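Local coordinates for protein activated BY transcription factor SSRB (Salmonella enterica, PDB 2WNW) that belongs to glycosyl hydrolase family 30 and pairs a TIM-barrel domain with a beta-sandwich domain, at residues Ser387-Asp390 with Asn391-Glu395. Sequence-based numbering, arbitrary orientation.
Sequences SSYD and NLLEE
Asp390 grips the chain that follows it twice, once with its side chain and once with its backbone. CG lies anti to the backbone N (chi1 -172°), which sets it beside the carbonyl carbon and lets OD1 accept the backbone N-H of Leu392 at 2.9 Å, nearly straight at 167° but on the anti side and tilted from the carboxylate plane. The other oxygen, OD2, forms a salt bridge with Arg417, so both ends of the carboxylate are anchored. Leu393 N donates to Asp390 O at 2.9 Å, closing the type I turn from Asp390 to Leu393. Inside the bend, Ser388 OG lies 2.9 Å from Asp390 O and 3.2 Å from Leu393 O; its one proton could go to either. Leu393 CD1 meets Tyr389 CE2 obliquely at 3.4 Å, while Asp390 CB lies over one face of the same ring, near its rim. Tyr389 OH is hydrogen-bonded to Arg418 O and Arg417, and Asn391 N hydrogen-bonds to Asp273 of the second subunit, placing the bend at the dimer contact. The arrangement is an Asx turn overlapping a type I beta turn, at the tip of the hairpin joining strands 382-388 and 393-399 of the beta-sandwich domain.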
# COMPACT_ATOMS: atom_id res chain seq x y z
N SER A 387 -3.47 3.35 9.49
CA SER A 387 -3.51 4.13 8.25
C SER A 387 -2.98 5.53 8.48
O SER A 387 -3.10 6.09 9.58
CB SER A 387 -4.94 4.19 7.69
OG SER A 387 -5.82 4.92 8.53
N SER A 388 -2.38 6.10 7.44
CA SER A 388 -1.81 7.44 7.52
C SER A 388 -2.48 8.41 6.57
O SER A 388 -2.81 8.05 5.43
CB SER A 388 -0.31 7.40 7.21
OG SER A 388 0.22 8.71 7.16
N TYR A 389 -2.66 9.64 7.03
CA TYR A 389 -3.28 10.68 6.23
C TYR A 389 -2.40 11.13 5.06
O TYR A 389 -2.89 11.75 4.11
CB TYR A 389 -3.61 11.89 7.12
CG TYR A 389 -2.44 12.82 7.41
CD1 TYR A 389 -2.24 13.99 6.67
CD2 TYR A 389 -1.56 12.55 8.46
CE1 TYR A 389 -1.21 14.87 6.97
CE2 TYR A 389 -0.51 13.43 8.77
CZ TYR A 389 -0.35 14.59 8.02
OH TYR A 389 0.65 15.48 8.34
N ASP A 390 -1.11 10.80 5.14
CA ASP A 390 -0.15 11.20 4.11
C ASP A 390 0.92 10.11 3.96
O ASP A 390 1.63 9.80 4.92
CB ASP A 390 0.51 12.52 4.54
CG ASP A 390 1.39 13.14 3.45
OD1 ASP A 390 2.00 12.39 2.66
OD2 ASP A 390 1.48 14.39 3.42
N ASN A 391 1.02 9.54 2.77
CA ASN A 391 1.99 8.48 2.49
C ASN A 391 3.45 8.85 2.72
O ASN A 391 4.31 7.97 2.77
CB ASN A 391 1.82 7.97 1.05
CG ASN A 391 0.74 6.91 0.93
OD1 ASN A 391 -0.05 6.69 1.85
ND2 ASN A 391 0.69 6.25 -0.23
N LEU A 392 3.75 10.14 2.83
CA LEU A 392 5.13 10.57 3.07
C LEU A 392 5.47 10.29 4.53
O LEU A 392 6.64 10.20 4.90
CB LEU A 392 5.31 12.06 2.76
CG LEU A 392 5.21 12.45 1.28
CD1 LEU A 392 5.53 13.93 1.13
CD2 LEU A 392 6.18 11.63 0.44
N LEU A 393 4.43 10.18 5.36
CA LEU A 393 4.63 9.83 6.76
C LEU A 393 4.43 8.32 6.77
O LEU A 393 3.31 7.82 6.90
CB LEU A 393 3.60 10.52 7.65
CG LEU A 393 3.96 11.96 8.03
CD1 LEU A 393 2.79 12.63 8.75
CD2 LEU A 393 5.20 11.95 8.92
N GLU A 394 5.52 7.59 6.57
CA GLU A 394 5.50 6.14 6.53
C GLU A 394 5.32 5.59 7.93
O GLU A 394 5.93 6.07 8.88
CB GLU A 394 6.81 5.62 5.92
CG GLU A 394 7.02 6.08 4.47
CD GLU A 394 8.28 5.51 3.85
OE1 GLU A 394 8.70 4.41 4.25
OE2 GLU A 394 8.85 6.16 2.95
N GLU A 395 4.48 4.57 8.07
CA GLU A 395 4.22 4.01 9.38
C GLU A 395 3.74 2.57 9.36
O GLU A 395 3.11 2.12 8.40
CB GLU A 395 3.18 4.87 10.10
CG GLU A 395 1.83 5.01 9.36
CD GLU A 395 0.96 3.77 9.48
OE1 GLU A 395 1.03 3.09 10.53
OE2 GLU A 395 0.19 3.47 8.53